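Local coordinates for serine-rich Repeat Adhesion Glycoprotein (Srr1) (Streptococcus agalactiae, PDB 4MBO) that binds fibrinogen, probably as a surface adhesin of the bacterium, through a region that carries calcium ions in the crystal, at residues 301-304 against 305-309; 107-110 against 111-114; 29-33 against 34-38. All blocks are in the same frame, centred on the assembly; numbering follows the deposited sequence.

Contact 1 of 3, residues 301-304 against 305-309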
ATOM      1  N   VAL A 301      18.503  12.777  -0.011  1.00 14.74           N
ATOM      2  CA  VAL A 301      18.842  13.836  -0.930  1.00 14.86           C
ATOM      3  C   VAL A 301      20.037  14.444  -0.154  1.00 14.48           C
ATOM      4  O   VAL A 301      19.835  15.083   0.914  1.00 15.50           O
ATOM      5  CB  VAL A 301      17.741  14.849  -1.184  1.00 15.31           C
ATOM      6  CG1 VAL A 301      18.298  15.999  -2.001  1.00 16.76           C
ATOM      7  CG2 VAL A 301      16.601  14.211  -1.928  1.00 15.95           C
ATOM      8  N   SER A 302      21.256  14.186  -0.624  1.00 15.20           N
ATOM      9  CA  SER A 302      22.444  14.507   0.177  1.00 15.65           C
ATOM     10  C   SER A 302      23.657  14.601  -0.688  1.00 16.36           C
ATOM     11  O   SER A 302      23.572  14.482  -1.896  1.00 16.43           O
ATOM     12  CB  SER A 302      22.706  13.349   1.181  1.00 16.61           C
ATOM     13  OG  SER A 302      23.039  12.099   0.498  1.00 16.14           O
ATOM     14  N   ASP A 303      24.799  14.834  -0.049  1.00 16.09           N
ATOM     15  CA  ASP A 303      26.061  14.691  -0.737  1.00 17.63           C
ATOM     16  C   ASP A 303      26.344  13.174  -0.863  1.00 17.81           C
ATOM     17  O   ASP A 303      25.629  12.329  -0.277  1.00 17.51           O
ATOM     18  CB  ASP A 303      27.170  15.388   0.045  1.00 18.25           C
ATOM     19  CG  ASP A 303      27.386  14.771   1.396  1.00 20.89           C
ATOM     20  OD1 ASP A 303      26.426  14.581   2.138  1.00 20.41           O
ATOM     21  OD2 ASP A 303      28.563  14.480   1.722  1.00 25.09           O
ATOM     22  N   ILE A 304      27.359  12.822  -1.642  1.00 19.77           N
ATOM     23  CA  ILE A 304      27.632  11.422  -1.908  1.00 21.16           C
ATOM     24  C   ILE A 304      28.004  10.644  -0.638  1.00 21.43           C
ATOM     25  O   ILE A 304      27.747   9.452  -0.567  1.00 24.30           O
ATOM     26  CB  ILE A 304      28.686  11.313  -3.010  1.00 23.70           C
ATOM     27  CG1 ILE A 304      28.554   9.982  -3.734  1.00 28.31           C
ATOM     28  CG2 ILE A 304      30.081  11.580  -2.456  1.00 24.79           C
ATOM     29  CD1 ILE A 304      29.372   9.857  -4.994  1.00 30.29           C
ATOM     30  N   ASN A 305      28.546  11.357   0.369  1.00 23.17           N
ATOM     31  CA  ASN A 305      29.003  10.803   1.658  1.00 24.96           C
ATOM     32  C   ASN A 305      27.901  10.820   2.749  1.00 22.13           C
ATOM     33  O   ASN A 305      28.132  10.387   3.854  1.00 21.51           O
ATOM     34  CB  ASN A 305      30.246  11.597   2.170  1.00 27.78           C
ATOM     35  CG  ASN A 305      31.505  11.396   1.309  1.00 32.42           C
ATOM     36  OD1 ASN A 305      32.026  10.299   1.200  1.00 37.81           O
ATOM     37  ND2 ASN A 305      32.023  12.483   0.746  1.00 35.40           N
ATOM     38  N   GLN A 306      26.709  11.308   2.423  1.00 19.97           N
ATOM     39  CA  GLN A 306      25.574  11.360   3.373  1.00 20.75           C
ATOM     40  C   GLN A 306      25.945  12.095   4.644  1.00 21.85           C
ATOM     41  O   GLN A 306      25.704  11.622   5.755  1.00 22.56           O
ATOM     42  CB  GLN A 306      25.090   9.958   3.726  1.00 21.78           C
ATOM     43  CG  GLN A 306      24.794   9.098   2.537  1.00 23.79           C
ATOM     44  CD  GLN A 306      24.162   7.793   2.967  1.00 24.41           C
ATOM     45  OE1 GLN A 306      23.230   7.776   3.783  1.00 27.99           O
ATOM     46  NE2 GLN A 306      24.632   6.731   2.412  1.00 25.36           N
ATOM     47  N   THR A 307      26.585  13.238   4.442  1.00 20.08           N
ATOM     48  CA  THR A 307      27.034  14.094   5.479  1.00 21.53           C
ATOM     49  C   THR A 307      26.035  15.224   5.808  1.00 19.53           C
ATOM     50  O   THR A 307      26.007  15.738   6.925  1.00 22.32           O
ATOM     51  CB  THR A 307      28.379  14.700   5.033  1.00 23.70           C
ATOM     52  OG1 THR A 307      29.268  13.621   4.695  1.00 29.18           O
ATOM     53  CG2 THR A 307      28.969  15.532   6.131  1.00 27.09           C
ATOM     54  N   TYR A 308      25.323  15.672   4.792  1.00 16.64           N
ATOM     55  CA  TYR A 308      24.318  16.731   4.947  1.00 17.15           C
ATOM     56  C   TYR A 308      23.184  16.494   3.951  1.00 17.52           C
ATOM     57  O   TYR A 308      23.373  15.833   2.918  1.00 16.97           O
ATOM     58  CB  TYR A 308      24.916  18.154   4.808  1.00 17.74           C
ATOM     59  CG  TYR A 308      25.911  18.303   3.667  1.00 16.99           C
ATOM     60  CD1 TYR A 308      25.493  18.582   2.382  1.00 17.45           C
ATOM     61  CD2 TYR A 308      27.266  18.155   3.897  1.00 16.70           C
ATOM     62  CE1 TYR A 308      26.398  18.708   1.352  1.00 17.94           C
ATOM     63  CE2 TYR A 308      28.198  18.284   2.887  1.00 17.77           C
ATOM     64  CZ  TYR A 308      27.763  18.559   1.611  1.00 18.49           C
ATOM     65  OH  TYR A 308      28.684  18.738   0.581  1.00 20.93           O
ATOM     66  N   GLY A 309      22.035  17.080   4.266  1.00 17.37           N
ATOM     67  CA  GLY A 309      20.854  16.944   3.443  1.00 17.81           C
ATOM     68  C   GLY A 309      19.765  16.305   4.244  1.00 18.18           C
ATOM     69  O   GLY A 309      19.595  16.616   5.417  1.00 19.88           O
TER
HETATM   70  O   HOH W   1      30.503  14.510  -0.225  1.00 38.51           O
HETATM   71  O   HOH W   2      26.931   7.060   0.718  1.00 31.92           O
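With CG turned between its own backbone N and carbonyl carbon (chi1 63°), the carboxylate of Asp-303 turns into the loop to meet Thr-307 and Tyr-308, while Tyr-308, with its ring in the same kind of position (chi1 43°), lays one face over Asp-303. The setting is a beta hairpin joining the antiparallel strands 295-302 and 309-316, at the edge of a sheet in the C-terminal part of the adhesin. Its tip holds a type I turn from Asp-303 to Gln-306, closed by Gln-306 N to Asp-303 O at 3.1 Å; the same carbonyl oxygen also accepts from Ser-302 OG, at 2.7 Å. The hairpin illustrates how one acidic side chain can organise a loop from within. Asp-303 OD1 takes Thr-307 N on its syn lone pair at 2.7 Å, and Tyr-308 N from above the carboxylate plane at 3.1 Å. Two consecutive N-H groups thus grip one oxygen and fix the rotation of the carboxylate. The Tyr-308 ring packs against the acid, with Asp-303 CG above one face and displaced toward the rim; its hydroxyl goes on to Leu-206 O, and Phe-202 meets the ring edge-to-face. At the base, a side chain on Gly-309 would collide with Val-301 O, which lies 3.3 Å from Gly-309 CA. Beyond these, Asp-303 OD2 accepts a water proton at 2.7 Å, and the same water accepts from Asn-305 ND2 at 2.7 Å.

Contact 2 of 3, residues 107-110 against 111-114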
ATOM      1  N   THR A 107     -18.292 -24.961  -1.883  1.00 21.95           N
ATOM      2  CA  THR A 107     -17.670 -26.173  -2.408  1.00 23.03           C
ATOM      3  C   THR A 107     -18.623 -27.363  -2.547  1.00 23.56           C
ATOM      4  O   THR A 107     -19.764 -27.355  -2.087  1.00 23.34           O
ATOM      5  CB  THR A 107     -16.541 -26.613  -1.472  1.00 24.80           C
ATOM      6  OG1 THR A 107     -17.117 -26.942  -0.194  1.00 24.25           O
ATOM      7  CG2 THR A 107     -15.465 -25.560  -1.337  1.00 25.19           C
ATOM      8  N   ARG A 108     -18.136 -28.422  -3.199  1.00 26.12           N
ATOM      9  CA  ARG A 108     -18.888 -29.660  -3.306  1.00 26.90           C
ATOM     10  C   ARG A 108     -19.134 -30.185  -1.885  1.00 27.13           C
ATOM     11  O   ARG A 108     -20.241 -30.582  -1.540  1.00 25.60           O
ATOM     12  CB  ARG A 108     -18.096 -30.694  -4.149  1.00 30.33           C
ATOM     13  CG  ARG A 108     -18.820 -31.998  -4.416  1.00 33.77           C
ATOM     14  CD  ARG A 108     -18.186 -32.830  -5.555  1.00 38.26           C
ATOM     15  NE  ARG A 108     -17.959 -32.019  -6.767  1.00 39.31           N
ATOM     16  CZ  ARG A 108     -16.807 -31.891  -7.426  1.00 39.83           C
ATOM     17  NH1 ARG A 108     -15.733 -32.628  -7.134  1.00 43.65           N
ATOM     18  NH2 ARG A 108     -16.762 -31.097  -8.480  1.00 39.37           N
ATOM     19  N   TYR A 109     -18.102 -30.120  -1.055  1.00 27.66           N
ATOM     20  CA  TYR A 109     -18.242 -30.583   0.339  1.00 29.92           C
ATOM     21  C   TYR A 109     -19.380 -29.831   1.040  1.00 28.68           C
ATOM     22  O   TYR A 109     -20.247 -30.431   1.676  1.00 28.03           O
ATOM     23  CB  TYR A 109     -16.941 -30.431   1.108  1.00 30.43           C
ATOM     24  CG  TYR A 109     -17.140 -30.645   2.614  1.00 31.51           C
ATOM     25  CD1 TYR A 109     -17.381 -31.913   3.127  1.00 33.34           C
ATOM     26  CD2 TYR A 109     -17.117 -29.575   3.498  1.00 30.65           C
ATOM     27  CE1 TYR A 109     -17.571 -32.117   4.478  1.00 32.78           C
ATOM     28  CE2 TYR A 109     -17.299 -29.770   4.856  1.00 31.33           C
ATOM     29  CZ  TYR A 109     -17.529 -31.052   5.345  1.00 34.24           C
ATOM     30  OH  TYR A 109     -17.736 -31.298   6.702  1.00 31.16           O
ATOM     31  N   ALA A 110     -19.404 -28.505   0.886  1.00 26.47           N
ATOM     32  CA  ALA A 110     -20.471 -27.735   1.500  1.00 25.27           C
ATOM     33  C   ALA A 110     -21.858 -28.162   1.044  1.00 25.94           C
ATOM     34  O   ALA A 110     -22.782 -28.139   1.823  1.00 25.16           O
ATOM     35  CB  ALA A 110     -20.274 -26.239   1.235  1.00 24.26           C
ATOM     36  N   SER A 111     -22.006 -28.521  -0.240  1.00 26.98           N
ATOM     37  CA  SER A 111     -23.300 -28.926  -0.792  1.00 29.12           C
ATOM     38  C   SER A 111     -23.854 -30.239  -0.197  1.00 31.30           C
ATOM     39  O   SER A 111     -25.032 -30.519  -0.353  1.00 32.77           O
ATOM     40  CB  SER A 111     -23.246 -29.023  -2.341  1.00 30.24           C
ATOM     41  OG  SER A 111     -22.444 -30.121  -2.796  1.00 32.06           O
ATOM     42  N   THR A 112     -23.014 -30.991   0.520  1.00 32.11           N
ATOM     43  CA  THR A 112     -23.427 -32.255   1.153  1.00 33.41           C
ATOM     44  C   THR A 112     -23.961 -32.036   2.564  1.00 33.20           C
ATOM     45  O   THR A 112     -24.533 -32.943   3.163  1.00 34.82           O
ATOM     46  CB  THR A 112     -22.260 -33.272   1.270  1.00 35.16           C
ATOM     47  OG1 THR A 112     -21.267 -32.819   2.209  1.00 33.56           O
ATOM     48  CG2 THR A 112     -21.612 -33.525  -0.075  1.00 35.30           C
ATOM     49  N   LEU A 113     -23.788 -30.829   3.095  1.00 31.87           N
ATOM     50  CA  LEU A 113     -24.176 -30.543   4.465  1.00 33.18           C
ATOM     51  C   LEU A 113     -25.542 -29.927   4.634  1.00 34.59           C
ATOM     52  O   LEU A 113     -26.203 -29.512   3.676  1.00 36.50           O
ATOM     53  CB  LEU A 113     -23.160 -29.579   5.081  1.00 30.98           C
ATOM     54  CG  LEU A 113     -21.694 -29.989   4.996  1.00 30.91           C
ATOM     55  CD1 LEU A 113     -20.823 -28.888   5.558  1.00 29.60           C
ATOM     56  CD2 LEU A 113     -21.435 -31.292   5.735  1.00 32.56           C
ATOM     57  N   ASN A 114     -25.968 -29.893   5.889  1.00 37.43           N
ATOM     58  CA  ASN A 114     -27.179 -29.193   6.278  1.00 38.60           C
ATOM     59  C   ASN A 114     -26.837 -28.314   7.464  1.00 35.88           C
ATOM     60  O   ASN A 114     -26.005 -28.687   8.295  1.00 36.57           O
ATOM     61  CB  ASN A 114     -28.329 -30.129   6.612  1.00 43.44           C
ATOM     62  CG  ASN A 114     -28.927 -30.769   5.376  1.00 49.79           C
ATOM     63  OD1 ASN A 114     -29.997 -30.363   4.916  1.00 56.00           O
ATOM     64  ND2 ASN A 114     -28.208 -31.718   4.788  1.00 52.39           N
TER
HETATM   65  O   HOH W   3     -25.527 -27.906   1.659  1.00 29.06           O
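This is a local contact within a short, weakly bonded helical turn, about residues 108-111, which links strand 101-106 to strand 116-126 at the surface of the bacterial Ig domain. Thr-107 occupies the N-cap: its OG1 accepts from Ala-110 N at 3.0 Å and so serves an amide at the start of the helix, while Leu-89 O binds the same hydroxyl from the neighbouring strand. The i to i+4 bond from Ser-111 N to Thr-107 O then gives way to i to i+3 bonds, with Thr-112 N reaching Tyr-109 O and Leu-113 N reaching Ala-110 O, each at 3.1 Å and each from well above the carbonyl plane. Two hydroxyls join these backbone bonds. Ser-111 OG, set between its backbone N and carbonyl carbon (chi1 69°), turns back to Arg-108 O at 2.6 Å, in the carbonyl plane and on a lone pair. Thr-112 OG1 does likewise at Tyr-109 O, at 2.7 Å, so that this oxygen is held by the hydroxyl and the amide of one residue. Leu-113 supplies the apolar part. Its two methyls come up obliquely against the far end of the Tyr-109 ring, CD1 lying 3.7 Å from CE2 of Tyr-109, and Leu-90 touches both side chains from strand 89-95. The Tyr-109 hydroxyl is bound by Asp-84. The hydroxyls of Ser-111 and Thr-112 therefore add donors to Arg-108 O and Tyr-109 O as the helix gives way to the loop, and at Tyr-109 O the in-plane hydroxyl complements an amide that comes from above the plane.

Contact 3 of 3, residues 29-33 against 34-38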
ATOM      1  N   LEU A  29      -6.003  -0.445  16.434  1.00 26.57           N
ATOM      2  CA  LEU A  29      -5.316   0.810  16.124  1.00 24.48           C
ATOM      3  C   LEU A  29      -4.683   1.390  17.394  1.00 24.88           C
ATOM      4  O   LEU A  29      -5.257   1.298  18.484  1.00 26.77           O
ATOM      5  CB  LEU A  29      -6.295   1.853  15.567  1.00 21.92           C
ATOM      6  CG  LEU A  29      -7.022   1.558  14.253  1.00 20.18           C
ATOM      7  CD1 LEU A  29      -7.894   2.757  13.873  1.00 19.52           C
ATOM      8  CD2 LEU A  29      -6.032   1.236  13.147  1.00 20.45           C
ATOM      9  N   SER A  30      -3.515   1.998  17.255  1.00 25.53           N
ATOM     10  CA  SER A  30      -2.853   2.626  18.394  1.00 26.48           C
ATOM     11  C   SER A  30      -3.677   3.795  18.930  1.00 27.77           C
ATOM     12  O   SER A  30      -3.734   4.016  20.144  1.00 28.77           O
ATOM     13  CB  SER A  30      -1.440   3.111  18.005  1.00 26.83           C
ATOM     14  OG  SER A  30      -1.475   4.034  16.923  1.00 26.80           O
ATOM     15  N   GLU A  31      -4.286   4.559  18.025  1.00 26.44           N
ATOM     16  CA  GLU A  31      -5.164   5.661  18.383  1.00 26.71           C
ATOM     17  C   GLU A  31      -6.451   5.567  17.555  1.00 26.06           C
ATOM     18  O   GLU A  31      -6.535   6.123  16.445  1.00 24.82           O
ATOM     19  CB  GLU A  31      -4.495   6.991  18.133  1.00 29.75           C
ATOM     20  CG  GLU A  31      -3.176   7.172  18.863  1.00 33.83           C
ATOM     21  CD  GLU A  31      -2.615   8.559  18.656  1.00 37.50           C
ATOM     22  OE1 GLU A  31      -3.004   9.480  19.417  1.00 46.55           O
ATOM     23  OE2 GLU A  31      -1.752   8.728  17.772  1.00 36.94           O
ATOM     24  N   PRO A  32      -7.454   4.861  18.073  1.00 25.98           N
ATOM     25  CA  PRO A  32      -8.733   4.738  17.352  1.00 24.83           C
ATOM     26  C   PRO A  32      -9.192   6.098  16.846  1.00 24.55           C
ATOM     27  O   PRO A  32      -9.093   7.088  17.564  1.00 28.35           O
ATOM     28  CB  PRO A  32      -9.657   4.120  18.401  1.00 27.01           C
ATOM     29  CG  PRO A  32      -8.721   3.315  19.247  1.00 27.17           C
ATOM     30  CD  PRO A  32      -7.490   4.150  19.364  1.00 27.13           C
ATOM     31  N   GLY A  33      -9.641   6.149  15.592  1.00 22.69           N
ATOM     32  CA  GLY A  33     -10.012   7.399  14.956  1.00 21.81           C
ATOM     33  C   GLY A  33      -9.086   7.723  13.799  1.00 19.69           C
ATOM     34  O   GLY A  33      -9.426   8.544  12.945  1.00 20.60           O
ATOM     35  N   THR A  34      -7.877   7.135  13.816  1.00 20.41           N
ATOM     36  CA  THR A  34      -6.873   7.364  12.764  1.00 19.74           C
ATOM     37  C   THR A  34      -6.207   6.039  12.372  1.00 18.97           C
ATOM     38  O   THR A  34      -5.755   5.285  13.247  1.00 20.29           O
ATOM     39  CB  THR A  34      -5.740   8.300  13.246  1.00 23.42           C
ATOM     40  OG1 THR A  34      -6.275   9.566  13.663  1.00 26.73           O
ATOM     41  CG2 THR A  34      -4.751   8.556  12.147  1.00 24.39           C
ATOM     42  N   VAL A  35      -6.176   5.720  11.070  1.00 16.91           N
ATOM     43  CA  VAL A  35      -5.429   4.549  10.589  1.00 17.42           C
ATOM     44  C   VAL A  35      -4.077   5.041  10.083  1.00 17.77           C
ATOM     45  O   VAL A  35      -4.004   5.821   9.127  1.00 17.35           O
ATOM     46  CB  VAL A  35      -6.153   3.805   9.439  1.00 17.55           C
ATOM     47  CG1 VAL A  35      -5.360   2.585   8.991  1.00 17.00           C
ATOM     48  CG2 VAL A  35      -7.522   3.344   9.860  1.00 17.06           C
ATOM     49  N   LYS A  36      -3.014   4.582  10.728  1.00 17.86           N
ATOM     50  CA  LYS A  36      -1.634   4.965  10.373  1.00 18.57           C
ATOM     51  C   LYS A  36      -1.086   3.965   9.370  1.00 17.68           C
ATOM     52  O   LYS A  36      -0.538   2.927   9.738  1.00 18.11           O
ATOM     53  CB  LYS A  36      -0.771   5.022  11.632  1.00 20.14           C
ATOM     54  CG  LYS A  36      -1.303   5.995  12.673  1.00 22.13           C
ATOM     55  CD  LYS A  36      -0.461   6.008  13.947  1.00 25.21           C
ATOM     56  CE  LYS A  36      -1.110   6.812  15.070  1.00 27.54           C
ATOM     57  NZ  LYS A  36      -0.498   6.509  16.401  1.00 30.52           N
ATOM     58  N   LEU A  37      -1.179   4.322   8.093  1.00 16.69           N
ATOM     59  CA  LEU A  37      -0.775   3.404   7.022  1.00 17.10           C
ATOM     60  C   LEU A  37       0.727   3.278   6.856  1.00 18.54           C
ATOM     61  O   LEU A  37       1.183   2.446   6.082  1.00 19.59           O
ATOM     62  CB  LEU A  37      -1.445   3.765   5.699  1.00 16.41           C
ATOM     63  CG  LEU A  37      -2.940   3.488   5.648  1.00 16.16           C
ATOM     64  CD1 LEU A  37      -3.524   3.929   4.315  1.00 16.19           C
ATOM     65  CD2 LEU A  37      -3.284   2.001   5.874  1.00 16.70           C
ATOM     66  N   ASP A  38       1.497   4.099   7.562  1.00 18.52           N
ATOM     67  CA  ASP A  38       2.952   3.969   7.562  1.00 19.52           C
ATOM     68  C   ASP A  38       3.465   3.408   8.906  1.00 19.77           C
ATOM     69  O   ASP A  38       4.662   3.399   9.184  1.00 20.67           O
ATOM     70  CB  ASP A  38       3.611   5.293   7.190  1.00 20.40           C
ATOM     71  CG  ASP A  38       3.478   5.594   5.717  1.00 21.40           C
ATOM     72  OD1 ASP A  38       3.560   4.621   4.924  1.00 21.84           O
ATOM     73  OD2 ASP A  38       3.366   6.768   5.340  1.00 20.42           O
TER
HETATM   74  O   HOH W   4      -3.937   4.748  15.208  1.00 22.12           O
HETATM   75  O   HOH W   5      -7.060   9.193  16.292  1.00 35.76           O
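Lys-36 and Glu-31 cross obliquely, each side chain extended beyond CG, and their charged ends meet beside the type II beta turn that runs from Glu-31 to Thr-34 and leads into strand 34-36. Lys-36 NZ reaches OE2 of Glu-31 at 2.9 Å, a salt bridge made on the anti lone pair, away from the other carboxylate oxygen. The same ammonium also donates to Ser-30 OG at 2.7 Å, and that hydroxyl is bound by Glu-41 as well. The turn itself closes with Thr-34 N on Glu-31 O at 3.1 Å, in the carbonyl plane, and Gly-33 adopts a conformation that a side chain would strain. Leu-29 sets its CD1 against the backbone of the strand, 3.4 Å from Thr-34 O, and the same methyl reaches CG2 of Val-35 at 4.1 Å. A water takes the amide of Glu-31 and lies within bonding distance of Thr-34 O, between loop and strand. With a carboxylate and a hydroxyl both gripping its nitrogen, Lys-36 probably stays charged, and the ionic pair ties Glu-31 in the loop to the far end of the short edge strand 34-36.

How the contacts relate
From the N terminus, contact 3 comes first, closing the turn between residues 29-33 and 34-38 and leading into strand 34-36, an outermost strand of a mixed sheet, which pairs in parallel with strand 148-157. Contact 2 follows strand 101-106 of that same mixed sheet and leads through the short helix to strand 116-126 of the four-stranded sheet. Contact 1 comes last, closing the hairpin between strands 295-302 and 309-316 in another sheet of the C-terminal half. The three are in series and neither nest nor cross. Contacts 1 and 2 lie on opposite sides of the chain's centre, with centres about 63 Å apart; contact 3 is closer to that centre than either.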